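Local coordinates for protein cytochrome P450 (PDB 6G5O) that belongs to the cytochrome P450 family and binds iron protoporphyrin IX within a mainly helical fold that carries a smaller beta-sheet portion, at residues A[31-36]-A[292-297]; A[68-73]-A[213-218]; A[109-114]-A[345-350]; A[253-258]-A[314-319]. All blocks are in the same frame, centred on the assembly; numbering follows the deposited sequence.

Contact 1: residues A[31-36]-A[292-297]; sequences MLLRHK and SLCWAS. With HEM (protoporphyrin IX containing Fe), chain C.
Ser297 holds OG anti to its own backbone N (chi1 176°), which sends the hydroxyl across to Leu33, and Cys294 turns SG in the same sense (chi1 -179°), back over the first turn of its helix. The serine donates to Leu33 O on a lone pair, in the carbonyl plane, with OG and O 2.6 Å apart; Arg14 also bonds this hydroxyl. Cys294 is the N-cap of helix 295-298, its SG accepting weakly from Ser297 N at 3.7 Å. Before the helix the two strands run parallel in the mixed sheet of the P450 fold. Leu32 is gripped at both backbone atoms: its N reaches Ser292 O at 2.9 Å, and its O receives Cys294 N at 3.3 Å. Beside this ladder Leu33 CD2 packs on Cys294 CB at 4.1 Å, while Ser292 OG lies against Met31 CB and bonds to Gln269. Trp295 turns away from strand 29-32, its ring carrying Leu293 O over one face and the haem methyl CMA over the opposite one, where NE1 and CMA are 3.6 Å apart. Consecutive buried carbonyls, Leu32 and Leu33, are thus each satisfied, which ties the strand end to the start of a helix whose first residue touches the haem.

Contact 2: residues A[68-73]-A[213-218]; sequences TRQIPF and VMVLTF. With HEM (protoporphyrin IX containing Fe), chain C.
The haem pocket of this P450 is bordered here by the loop ahead of helix 79-92, the B-C loop of the family, where it crosses helix 207-220, the first part of the long helix spanning the haem. Leu216 carries the contact. With CG anti to the backbone N (chi1 168°) it sets CD2 3.3 Å from Ile71 O and within 3.5 Å of haem CMD, so one methyl meets both loop and porphyrin. Its other branch, CD1, lies 3.5 Å from Gln70 OE1. The extended glutamine runs obliquely across Leu216, and its NE2 rests on Val215 CG1 at 3.4 Å, a van der Waals contact. One turn earlier Val213 CA offers its C-H to Ile71 O at 3.4 Å, with 151° at the hydrogen, while Ile71 also pairs through its backbone with Gly212. The ring of Pro72, which follows a cis peptide, sits beside the propionate oxygens O1D and O2D. Phe73, with CG anti to its backbone N, places CB 3.7 Å from Leu216 CD2 while its ring leads away from the helix, alongside a propionate. There oxygen O1A meets the ring at the edge and in its plane, 3.4 Å from Phe73 CE1.

Contact 3: residues A[109-114]-A[345-350]; sequences EIVEET and QTLAQK
Along helix 109-114 the first contributor is Val111, which points toward helix 345-350 and divides its two methyls among three residues. CG2, anti to the carbonyl carbon and beside the backbone N, meets Thr346 CG2 at 3.8 Å, the two side chains sliding past each other in opposite directions, and also touches Leu347 CD2 at 4.1 Å. CG1, anti to the backbone N, lies instead on the aliphatic run of Lys350, 4.1 Å from its CD. Thr346 turns its methyl to Val111, with CG2 anti to its own backbone N, while its hydroxyl bonds to Ile342 O. Next comes Glu112, whose chain bends at chi2 (-90°) to bring the carboxylate round to Lys350. The two cross at about a right angle, and OE2 forms a long salt bridge with NZ at 3.5 Å at the solvent-facing edge of the packing. The segment axes approach to 10.4 Å and cross at -40°. Together with helix 122-139, whose Phe126 packs on Val111, and helix 223-238 behind Leu347, this belongs to the four-helix bundle characteristic of the P450 fold, in which helices D, E and L gather round the long helix that spans the haem.

Contact 4: residues A[253-258]-A[314-319]; sequences TGRAVE and DRKVNP
Water 2 is the best-held polar atom between helix 253-258 and the 314-319 loop, gripped by three bonds. The water donates to Arg255 O at 2.8 Å and to Arg315 O at 2.7 Å, and accepts from Asn318 ND2 at 2.9 Å, so that helix backbone, loop backbone and a side-chain amide meet on one molecule. Asn318 places its amide there with CG anti to the backbone N (chi1 -174°), and ND2 spends a further, weak bond on Glu258 O at 3.3 Å. Farther back along the helix, Arg255 leans over the loop: its CG packs 3.5 Å from Arg315 O, and a bend at chi3 (-70°) brings NH1 to Asp314 O at 3.2 Å, a weak bond well off straight (133°). Lys316 lies alongside, pointing the same way, with its CG 3.6 Å from Arg255 NH1. Asp314 OD2 stays 5.1 Å from Arg255 NH1 and is paired with Arg245.

Glu258 OE2 forms a salt bridge with Arg337, and OE1 bonds to His320. Arg315, its side chain turned from the helix segment, bonds through NH1 to Glu306 O, pairs with Glu259 and lies close to Arg262, consistent with the Glu-Arg-Arg triad of P450s, in which the K-helix ExxR motif meets an arginine of a later loop, ahead of helix 333-350. The direct bonds between the segments are weak; loop and helix also share a water, and the neighbouring charges pair beyond the segments, with the acid of Glu259 likely to offset the repulsion between the two arginines.

Overall arrangement
Contacts 1 and 2 are buried and share the haem, touching it from different parts of the fold: contact 1 couples strand hydrogen bonds to a helix start, whereas contact 2 relies on apolar packing of a loop on a helix. Contact 3, also buried and on the opposite side of the chain's centre from both, joins two helices through methyls and a lysine chain, with a long salt bridge on its exposed side. Contact 4 is a surface contact, held by water and weak polar bonds. It touches contacts 1 and 3: His35 of contact 1 probably bonds to Pro319 of contact 4, and Gln345 of contact 3 to Thr253 of contact 4. Contacts 2 and 4 remain about 17 Å apart between nearest atoms.

Contact 1: residues A[31-36]-A[292-297]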
# COMPACT_ATOMS: atom_id res chain seq x y z
N MET A 31 -14.09 1.22 14.35
CA MET A 31 -13.53 0.38 13.29
C MET A 31 -14.56 -0.57 12.68
O MET A 31 -15.02 -1.45 13.39
CB MET A 31 -12.38 -0.46 13.87
CG MET A 31 -11.39 0.34 14.71
SD MET A 31 -10.00 -0.62 15.42
CE MET A 31 -9.43 -1.55 13.98
N LEU A 32 -14.91 -0.43 11.39
CA LEU A 32 -15.79 -1.39 10.73
C LEU A 32 -15.01 -2.65 10.29
O LEU A 32 -13.97 -2.55 9.67
CB LEU A 32 -16.46 -0.72 9.54
CG LEU A 32 -17.65 0.18 9.87
CD1 LEU A 32 -17.49 0.95 11.17
CD2 LEU A 32 -17.97 1.16 8.75
N LEU A 33 -15.53 -3.83 10.59
CA LEU A 33 -14.77 -5.06 10.47
C LEU A 33 -15.31 -6.07 9.46
O LEU A 33 -14.57 -6.98 9.06
CB LEU A 33 -14.68 -5.71 11.84
CG LEU A 33 -14.09 -4.85 12.96
CD1 LEU A 33 -14.20 -5.62 14.28
CD2 LEU A 33 -12.64 -4.44 12.69
N ARG A 34 -16.56 -5.94 9.04
CA ARG A 34 -17.14 -6.89 8.08
C ARG A 34 -17.02 -6.43 6.64
O ARG A 34 -17.28 -5.26 6.33
CB ARG A 34 -18.62 -7.10 8.41
CG ARG A 34 -18.83 -7.78 9.75
CD ARG A 34 -20.30 -7.88 10.11
NE ARG A 34 -20.49 -8.53 11.41
CZ ARG A 34 -21.56 -8.38 12.19
NH1 ARG A 34 -22.57 -7.59 11.83
NH2 ARG A 34 -21.60 -9.02 13.36
N HIS A 35 -16.68 -7.36 5.76
CA HIS A 35 -16.61 -7.09 4.31
C HIS A 35 -17.79 -6.24 3.74
O HIS A 35 -17.57 -5.23 3.07
CB HIS A 35 -16.49 -8.41 3.56
CG HIS A 35 -16.06 -8.27 2.12
ND1 HIS A 35 -16.97 -8.20 1.08
CD2 HIS A 35 -14.83 -8.29 1.55
CE1 HIS A 35 -16.31 -8.14 -0.07
NE2 HIS A 35 -15.01 -8.18 0.19
N LYS A 36 -19.02 -6.67 4.01
CA LYS A 36 -20.25 -6.04 3.45
C LYS A 36 -20.38 -4.58 3.91
O LYS A 36 -20.77 -3.71 3.13
CB LYS A 36 -21.49 -6.86 3.88
CG LYS A 36 -22.80 -6.57 3.11
N SER A 292 -13.36 3.77 10.80
CA SER A 292 -12.30 3.24 9.97
C SER A 292 -12.84 2.09 9.10
O SER A 292 -13.73 1.35 9.50
CB SER A 292 -11.07 2.84 10.77
OG SER A 292 -11.04 1.48 11.17
N LEU A 293 -12.34 2.02 7.88
CA LEU A 293 -12.58 0.92 6.96
C LEU A 293 -11.42 -0.04 7.16
O LEU A 293 -10.32 0.24 6.73
CB LEU A 293 -12.63 1.46 5.56
CG LEU A 293 -13.62 2.59 5.34
CD1 LEU A 293 -13.53 3.27 3.98
CD2 LEU A 293 -15.01 2.06 5.53
N CYS A 294 -11.63 -1.12 7.90
CA CYS A 294 -10.52 -1.97 8.25
C CYS A 294 -10.42 -3.06 7.17
O CYS A 294 -11.00 -4.15 7.29
CB CYS A 294 -10.69 -2.53 9.66
SG CYS A 294 -9.34 -3.60 10.20
N TRP A 295 -9.66 -2.76 6.13
CA TRP A 295 -9.45 -3.64 4.99
C TRP A 295 -8.91 -5.00 5.45
O TRP A 295 -9.29 -6.05 4.93
CB TRP A 295 -8.47 -2.98 3.97
CG TRP A 295 -8.67 -1.49 3.73
CD1 TRP A 295 -7.83 -0.48 4.12
CD2 TRP A 295 -9.75 -0.85 3.03
NE1 TRP A 295 -8.33 0.76 3.72
CE2 TRP A 295 -9.50 0.55 3.05
CE3 TRP A 295 -10.90 -1.32 2.39
CZ2 TRP A 295 -10.36 1.48 2.47
CZ3 TRP A 295 -11.77 -0.40 1.80
CH2 TRP A 295 -11.50 1.00 1.84
N ALA A 296 -8.02 -5.01 6.44
CA ALA A 296 -7.40 -6.27 6.89
C ALA A 296 -8.42 -7.25 7.52
O ALA A 296 -8.34 -8.44 7.28
CB ALA A 296 -6.27 -6.01 7.84
N SER A 297 -9.38 -6.74 8.29
CA SER A 297 -10.48 -7.56 8.80
C SER A 297 -11.47 -8.00 7.72
O SER A 297 -11.87 -9.15 7.68
CB SER A 297 -11.24 -6.78 9.88
OG SER A 297 -12.37 -7.49 10.35
CHA HEM C . -5.24 4.50 -2.10
CHB HEM C . -3.52 0.27 -0.51
CHC HEM C . 0.52 0.93 -3.05
CHD HEM C . -0.91 5.37 -4.12
C1A HEM C . -5.12 3.28 -1.47
C2A HEM C . -6.13 2.69 -0.65
C3A HEM C . -5.64 1.53 -0.23
C4A HEM C . -4.33 1.36 -0.75
CMA HEM C . -6.39 0.57 0.64
CAA HEM C . -7.53 3.20 -0.32
CBA HEM C . -7.44 4.32 0.70
CGA HEM C . -8.80 4.92 0.98
O1A HEM C . -8.86 6.06 1.43
O2A HEM C . -9.87 4.32 0.75
C1B HEM C . -2.27 0.09 -1.07
C2B HEM C . -1.57 -1.13 -0.94
C3B HEM C . -0.40 -0.96 -1.63
C4B HEM C . -0.47 0.42 -2.21
CMB HEM C . -2.00 -2.32 -0.14
CAB HEM C . 0.73 -1.84 -1.92
CBB HEM C . 0.76 -3.14 -1.69
C1C HEM C . 0.50 2.19 -3.57
C2C HEM C . 1.56 2.80 -4.25
C3C HEM C . 1.18 4.09 -4.51
C4C HEM C . -0.14 4.23 -4.00
CMC HEM C . 2.86 2.17 -4.63
CAC HEM C . 1.93 5.13 -5.23
CBC HEM C . 3.14 5.04 -5.76
C1D HEM C . -2.24 5.45 -3.69
C2D HEM C . -3.07 6.64 -3.94
C3D HEM C . -4.29 6.40 -3.41
C4D HEM C . -4.17 5.09 -2.78
CMD HEM C . -2.63 7.83 -4.72
CAD HEM C . -5.48 7.34 -3.43
CBD HEM C . -6.53 7.06 -4.52
CGD HEM C . -7.65 8.11 -4.48
O1D HEM C . -7.79 8.89 -3.47
O2D HEM C . -8.48 8.26 -5.44
NA HEM C . -4.00 2.47 -1.48
NB HEM C . -1.59 0.97 -1.80
NC HEM C . -0.51 3.07 -3.40
ND HEM C . -2.95 4.56 -3.00
FE HEM C . -2.33 2.85 -2.43
O HOH W 1 -1.55 3.51 -0.43

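Contact 2: residues A[68-73]-A[213-218]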
# COMPACT_ATOMS: atom_id res chain seq x y z
N THR A 68 -1.12 20.52 4.16
CA THR A 68 -1.45 20.36 2.74
C THR A 68 -2.41 19.17 2.43
O THR A 68 -2.13 18.00 2.78
CB THR A 68 -0.16 20.13 1.95
OG1 THR A 68 0.77 21.19 2.25
CG2 THR A 68 -0.42 20.07 0.43
N ARG A 69 -3.50 19.49 1.75
CA ARG A 69 -4.53 18.53 1.38
C ARG A 69 -4.00 17.57 0.31
O ARG A 69 -3.50 18.00 -0.73
CB ARG A 69 -5.76 19.26 0.82
CG ARG A 69 -6.85 18.34 0.30
CD ARG A 69 -8.12 19.13 -0.07
NE ARG A 69 -8.61 19.89 1.09
CZ ARG A 69 -9.25 19.39 2.16
NH1 ARG A 69 -9.56 18.10 2.27
NH2 ARG A 69 -9.61 20.20 3.14
N GLN A 70 -4.10 16.28 0.57
CA GLN A 70 -3.62 15.29 -0.38
C GLN A 70 -4.65 15.03 -1.46
O GLN A 70 -5.86 15.12 -1.21
CB GLN A 70 -3.17 14.03 0.34
CG GLN A 70 -1.92 14.34 1.11
CD GLN A 70 -1.28 13.17 1.81
OE1 GLN A 70 -1.74 12.03 1.73
NE2 GLN A 70 -0.17 13.47 2.52
N ILE A 71 -4.16 14.77 -2.67
CA ILE A 71 -5.00 14.70 -3.88
C ILE A 71 -4.65 13.44 -4.71
O ILE A 71 -3.48 13.26 -5.05
CB ILE A 71 -4.82 15.97 -4.71
CG1 ILE A 71 -5.29 17.19 -3.88
CG2 ILE A 71 -5.61 15.90 -6.02
CD1 ILE A 71 -5.12 18.53 -4.54
N PRO A 72 -5.64 12.58 -5.03
CA PRO A 72 -7.08 12.78 -4.77
C PRO A 72 -7.62 12.28 -3.43
O PRO A 72 -8.82 12.36 -3.17
CB PRO A 72 -7.74 11.93 -5.88
CG PRO A 72 -6.67 11.43 -6.74
CD PRO A 72 -5.44 11.42 -5.90
N PHE A 73 -6.73 11.76 -2.61
CA PHE A 73 -7.03 11.10 -1.35
C PHE A 73 -8.00 11.80 -0.39
O PHE A 73 -8.86 11.14 0.22
CB PHE A 73 -5.71 10.90 -0.66
CG PHE A 73 -5.78 10.20 0.65
CD1 PHE A 73 -6.44 8.99 0.77
CD2 PHE A 73 -5.08 10.72 1.75
CE1 PHE A 73 -6.46 8.35 1.99
CE2 PHE A 73 -5.08 10.07 2.96
CZ PHE A 73 -5.78 8.88 3.07
N VAL A 213 -0.50 15.82 -4.61
CA VAL A 213 -0.38 14.57 -5.30
C VAL A 213 0.93 13.87 -4.96
O VAL A 213 0.98 12.65 -4.79
CB VAL A 213 -0.42 14.77 -6.83
CG1 VAL A 213 -0.27 13.42 -7.56
CG2 VAL A 213 -1.71 15.49 -7.23
N MET A 214 2.01 14.65 -4.90
CA MET A 214 3.35 14.08 -4.77
C MET A 214 3.68 13.56 -3.37
O MET A 214 4.27 12.46 -3.23
CB MET A 214 4.41 15.05 -5.27
CG MET A 214 4.39 15.31 -6.76
SD MET A 214 4.39 13.82 -7.78
CE MET A 214 5.95 13.09 -7.20
N VAL A 215 3.27 14.28 -2.33
CA VAL A 215 3.46 13.76 -0.96
C VAL A 215 2.69 12.44 -0.77
O VAL A 215 3.18 11.48 -0.14
CB VAL A 215 2.99 14.75 0.12
CG1 VAL A 215 3.02 14.09 1.51
CG2 VAL A 215 3.83 16.02 0.12
N LEU A 216 1.45 12.43 -1.25
CA LEU A 216 0.63 11.24 -1.20
C LEU A 216 1.27 10.09 -1.92
O LEU A 216 1.25 8.98 -1.43
CB LEU A 216 -0.73 11.51 -1.82
CG LEU A 216 -1.63 10.30 -2.10
CD1 LEU A 216 -2.05 9.58 -0.82
CD2 LEU A 216 -2.83 10.80 -2.93
N THR A 217 1.81 10.36 -3.09
CA THR A 217 2.48 9.35 -3.88
C THR A 217 3.71 8.70 -3.19
O THR A 217 3.87 7.48 -3.23
CB THR A 217 2.84 9.94 -5.26
OG1 THR A 217 1.63 10.31 -5.92
CG2 THR A 217 3.57 8.95 -6.09
N PHE A 218 4.57 9.53 -2.59
CA PHE A 218 5.70 9.01 -1.80
C PHE A 218 5.25 8.23 -0.59
O PHE A 218 5.81 7.16 -0.29
CB PHE A 218 6.63 10.12 -1.32
CG PHE A 218 7.67 10.48 -2.30
CD1 PHE A 218 7.41 11.41 -3.28
CD2 PHE A 218 8.90 9.84 -2.30
CE1 PHE A 218 8.38 11.73 -4.22
CE2 PHE A 218 9.89 10.17 -3.22
CZ PHE A 218 9.63 11.12 -4.19
CHA HEM C . -5.24 4.50 -2.10
CHB HEM C . -3.52 0.27 -0.51
CHC HEM C . 0.52 0.93 -3.05
CHD HEM C . -0.91 5.37 -4.12
C1A HEM C . -5.12 3.28 -1.47
C2A HEM C . -6.13 2.69 -0.65
C3A HEM C . -5.64 1.53 -0.23
C4A HEM C . -4.33 1.36 -0.75
CMA HEM C . -6.39 0.57 0.64
CAA HEM C . -7.53 3.20 -0.32
CBA HEM C . -7.44 4.32 0.70
CGA HEM C . -8.80 4.92 0.98
O1A HEM C . -8.86 6.06 1.43
O2A HEM C . -9.87 4.32 0.75
C1B HEM C . -2.27 0.09 -1.07
C2B HEM C . -1.57 -1.13 -0.94
C3B HEM C . -0.40 -0.96 -1.63
C4B HEM C . -0.47 0.42 -2.21
CMB HEM C . -2.00 -2.32 -0.14
CAB HEM C . 0.73 -1.84 -1.92
CBB HEM C . 0.76 -3.14 -1.69
C1C HEM C . 0.50 2.19 -3.57
C2C HEM C . 1.56 2.80 -4.25
C3C HEM C . 1.18 4.09 -4.51
C4C HEM C . -0.14 4.23 -4.00
CMC HEM C . 2.86 2.17 -4.63
CAC HEM C . 1.93 5.13 -5.23
CBC HEM C . 3.14 5.04 -5.76
C1D HEM C . -2.24 5.45 -3.69
C2D HEM C . -3.07 6.64 -3.94
C3D HEM C . -4.29 6.40 -3.41
C4D HEM C . -4.17 5.09 -2.78
CMD HEM C . -2.63 7.83 -4.72
CAD HEM C . -5.48 7.34 -3.43
CBD HEM C . -6.53 7.06 -4.52
CGD HEM C . -7.65 8.11 -4.48
O1D HEM C . -7.79 8.89 -3.47
O2D HEM C . -8.48 8.26 -5.44
NA HEM C . -4.00 2.47 -1.48
NB HEM C . -1.59 0.97 -1.80
NC HEM C . -0.51 3.07 -3.40
ND HEM C . -2.95 4.56 -3.00
FE HEM C . -2.33 2.85 -2.43
O HOH W 1 -1.55 3.51 -0.43

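Contact 3: residues A[109-114]-A[345-350]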
# COMPACT_ATOMS: atom_id res chain seq x y z
N GLU A 109 18.56 -7.99 -11.23
CA GLU A 109 19.80 -7.51 -10.62
C GLU A 109 19.87 -7.68 -9.09
O GLU A 109 20.85 -8.22 -8.56
CB GLU A 109 20.06 -6.04 -10.98
CG GLU A 109 20.63 -5.20 -9.81
CD GLU A 109 21.79 -4.28 -10.19
OE1 GLU A 109 21.55 -3.29 -10.93
OE2 GLU A 109 22.93 -4.56 -9.73
N ILE A 110 18.84 -7.20 -8.39
CA ILE A 110 18.82 -7.29 -6.92
C ILE A 110 18.72 -8.75 -6.43
O ILE A 110 19.30 -9.11 -5.40
CB ILE A 110 17.75 -6.36 -6.30
CG1 ILE A 110 17.87 -6.26 -4.78
CG2 ILE A 110 16.35 -6.87 -6.55
CD1 ILE A 110 19.14 -5.64 -4.28
N VAL A 111 17.99 -9.59 -7.15
CA VAL A 111 17.95 -11.00 -6.79
C VAL A 111 19.35 -11.66 -6.99
O VAL A 111 19.79 -12.38 -6.10
CB VAL A 111 16.82 -11.77 -7.51
CG1 VAL A 111 16.96 -13.26 -7.33
CG2 VAL A 111 15.45 -11.32 -6.99
N GLU A 112 20.01 -11.39 -8.10
CA GLU A 112 21.35 -11.97 -8.41
C GLU A 112 22.40 -11.55 -7.39
O GLU A 112 23.10 -12.40 -6.88
CB GLU A 112 21.87 -11.60 -9.80
CG GLU A 112 20.98 -11.97 -10.98
CD GLU A 112 21.21 -13.34 -11.58
OE1 GLU A 112 21.62 -14.30 -10.87
OE2 GLU A 112 20.94 -13.47 -12.79
N GLU A 113 22.49 -10.25 -7.09
CA GLU A 113 23.35 -9.75 -6.02
C GLU A 113 23.02 -10.38 -4.63
O GLU A 113 23.92 -10.66 -3.83
CB GLU A 113 23.34 -8.22 -6.03
CG GLU A 113 23.24 -7.48 -4.69
CD GLU A 113 23.11 -5.96 -4.86
OE1 GLU A 113 22.09 -5.33 -4.41
OE2 GLU A 113 24.04 -5.36 -5.46
N THR A 114 21.75 -10.62 -4.36
CA THR A 114 21.38 -11.26 -3.10
C THR A 114 21.81 -12.76 -3.06
O THR A 114 22.13 -13.30 -2.00
CB THR A 114 19.88 -11.14 -2.87
OG1 THR A 114 19.51 -9.75 -2.86
CG2 THR A 114 19.48 -11.78 -1.57
N GLN A 345 8.03 -14.28 -9.94
CA GLN A 345 8.55 -15.02 -11.08
C GLN A 345 10.08 -15.04 -11.06
O GLN A 345 10.66 -16.09 -11.29
CB GLN A 345 7.99 -14.51 -12.43
CG GLN A 345 6.72 -15.20 -12.94
CD GLN A 345 6.78 -16.73 -12.75
OE1 GLN A 345 7.69 -17.37 -13.27
NE2 GLN A 345 5.84 -17.31 -11.94
N THR A 346 10.72 -13.92 -10.73
CA THR A 346 12.17 -13.89 -10.65
C THR A 346 12.69 -14.84 -9.55
O THR A 346 13.62 -15.58 -9.79
CB THR A 346 12.69 -12.47 -10.45
OG1 THR A 346 12.18 -11.65 -11.50
CG2 THR A 346 14.24 -12.41 -10.46
N LEU A 347 12.07 -14.82 -8.38
CA LEU A 347 12.43 -15.74 -7.31
C LEU A 347 12.20 -17.22 -7.71
O LEU A 347 13.01 -18.09 -7.38
CB LEU A 347 11.67 -15.44 -6.04
CG LEU A 347 11.93 -14.08 -5.37
CD1 LEU A 347 10.93 -13.83 -4.26
CD2 LEU A 347 13.35 -14.02 -4.82
N ALA A 348 11.10 -17.50 -8.39
CA ALA A 348 10.80 -18.87 -8.79
C ALA A 348 11.78 -19.43 -9.84
O ALA A 348 12.02 -20.64 -9.88
CB ALA A 348 9.37 -18.96 -9.30
N GLN A 349 12.30 -18.56 -10.71
CA GLN A 349 13.21 -18.99 -11.76
C GLN A 349 14.71 -19.00 -11.34
O GLN A 349 15.53 -19.52 -12.07
CB GLN A 349 13.01 -18.13 -13.00
CG GLN A 349 11.75 -18.43 -13.77
CD GLN A 349 11.27 -17.23 -14.59
OE1 GLN A 349 12.08 -16.37 -15.00
NE2 GLN A 349 9.95 -17.13 -14.81
N LYS A 350 15.04 -18.45 -10.16
CA LYS A 350 16.44 -18.28 -9.72
C LYS A 350 16.77 -18.83 -8.33
O LYS A 350 17.93 -19.08 -8.04
CB LYS A 350 16.80 -16.77 -9.73
CG LYS A 350 17.10 -16.19 -11.11
CD LYS A 350 16.85 -14.70 -11.13
CE LYS A 350 17.67 -13.94 -12.15
NZ LYS A 350 17.75 -14.59 -13.49

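Contact 4: residues A[253-258]-A[314-319]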
# COMPACT_ATOMS: atom_id res chain seq x y z
N THR A 253 0.27 -16.50 -11.53
CA THR A 253 0.98 -15.47 -10.80
C THR A 253 0.07 -14.26 -10.45
O THR A 253 0.13 -13.74 -9.33
CB THR A 253 2.25 -15.00 -11.56
OG1 THR A 253 3.07 -16.11 -11.92
CG2 THR A 253 3.08 -14.10 -10.69
N GLY A 254 -0.76 -13.83 -11.40
CA GLY A 254 -1.73 -12.74 -11.18
C GLY A 254 -2.57 -12.99 -9.94
O GLY A 254 -2.68 -12.14 -9.05
N ARG A 255 -3.08 -14.22 -9.87
CA ARG A 255 -3.97 -14.63 -8.81
C ARG A 255 -3.25 -14.73 -7.49
O ARG A 255 -3.82 -14.38 -6.46
CB ARG A 255 -4.71 -15.92 -9.18
CG ARG A 255 -5.94 -15.64 -10.06
CD ARG A 255 -6.57 -16.93 -10.59
NE ARG A 255 -5.72 -17.58 -11.59
CZ ARG A 255 -5.67 -18.90 -11.86
NH1 ARG A 255 -6.40 -19.78 -11.19
NH2 ARG A 255 -4.88 -19.34 -12.81
N ALA A 256 -2.02 -15.24 -7.53
CA ALA A 256 -1.16 -15.29 -6.34
C ALA A 256 -0.87 -13.89 -5.82
O ALA A 256 -0.81 -13.69 -4.64
CB ALA A 256 0.15 -15.97 -6.65
N VAL A 257 -0.68 -12.93 -6.70
CA VAL A 257 -0.39 -11.58 -6.22
C VAL A 257 -1.59 -11.01 -5.51
O VAL A 257 -1.45 -10.44 -4.42
CB VAL A 257 0.12 -10.63 -7.35
CG1 VAL A 257 0.08 -9.16 -6.91
CG2 VAL A 257 1.55 -10.99 -7.74
N GLU A 258 -2.78 -11.21 -6.08
CA GLU A 258 -4.00 -10.69 -5.48
C GLU A 258 -4.27 -11.40 -4.16
O GLU A 258 -4.85 -10.83 -3.22
CB GLU A 258 -5.22 -10.85 -6.39
CG GLU A 258 -5.17 -10.01 -7.65
CD GLU A 258 -4.88 -8.52 -7.42
OE1 GLU A 258 -5.58 -7.85 -6.63
OE2 GLU A 258 -3.94 -8.00 -8.08
N ASP A 314 -3.93 -19.95 -5.94
CA ASP A 314 -4.57 -19.74 -7.24
C ASP A 314 -6.03 -19.28 -7.11
O ASP A 314 -6.82 -19.49 -8.01
CB ASP A 314 -4.47 -21.03 -8.08
CG ASP A 314 -5.11 -22.28 -7.35
OD1 ASP A 314 -5.72 -22.13 -6.25
OD2 ASP A 314 -4.97 -23.42 -7.87
N ARG A 315 -6.39 -18.66 -5.99
CA ARG A 315 -7.79 -18.32 -5.73
C ARG A 315 -8.35 -17.51 -6.91
O ARG A 315 -7.83 -16.44 -7.21
CB ARG A 315 -7.87 -17.49 -4.43
CG ARG A 315 -9.27 -17.20 -3.91
CD ARG A 315 -9.26 -16.22 -2.72
NE ARG A 315 -8.57 -16.76 -1.53
CZ ARG A 315 -9.14 -17.49 -0.57
NH1 ARG A 315 -10.40 -17.84 -0.65
NH2 ARG A 315 -8.41 -17.90 0.46
N LYS A 316 -9.40 -18.01 -7.56
CA LYS A 316 -10.11 -17.28 -8.64
C LYS A 316 -11.15 -16.32 -8.08
O LYS A 316 -11.33 -15.19 -8.61
CB LYS A 316 -10.82 -18.23 -9.64
CG LYS A 316 -9.88 -19.22 -10.31
CD LYS A 316 -10.55 -20.13 -11.33
CE LYS A 316 -10.82 -19.40 -12.64
NZ LYS A 316 -11.19 -20.34 -13.74
N VAL A 317 -11.85 -16.76 -7.06
CA VAL A 317 -12.90 -15.91 -6.48
C VAL A 317 -12.31 -15.09 -5.33
O VAL A 317 -12.18 -15.59 -4.22
CB VAL A 317 -14.12 -16.73 -5.96
CG1 VAL A 317 -15.21 -15.79 -5.46
CG2 VAL A 317 -14.69 -17.61 -7.10
N ASN A 318 -11.98 -13.83 -5.58
CA ASN A 318 -11.20 -13.04 -4.60
C ASN A 318 -11.59 -11.58 -4.69
O ASN A 318 -10.82 -10.76 -5.21
CB ASN A 318 -9.69 -13.24 -4.88
CG ASN A 318 -8.80 -12.60 -3.85
OD1 ASN A 318 -9.28 -12.04 -2.86
ND2 ASN A 318 -7.49 -12.69 -4.06
N PRO A 319 -12.78 -11.23 -4.16
CA PRO A 319 -13.26 -9.84 -4.10
C PRO A 319 -12.64 -9.07 -2.93
O PRO A 319 -13.36 -8.44 -2.17
CB PRO A 319 -14.77 -10.00 -3.92
CG PRO A 319 -14.89 -11.23 -3.10
CD PRO A 319 -13.76 -12.16 -3.52
O HOH W 2 -6.58 -14.16 -6.39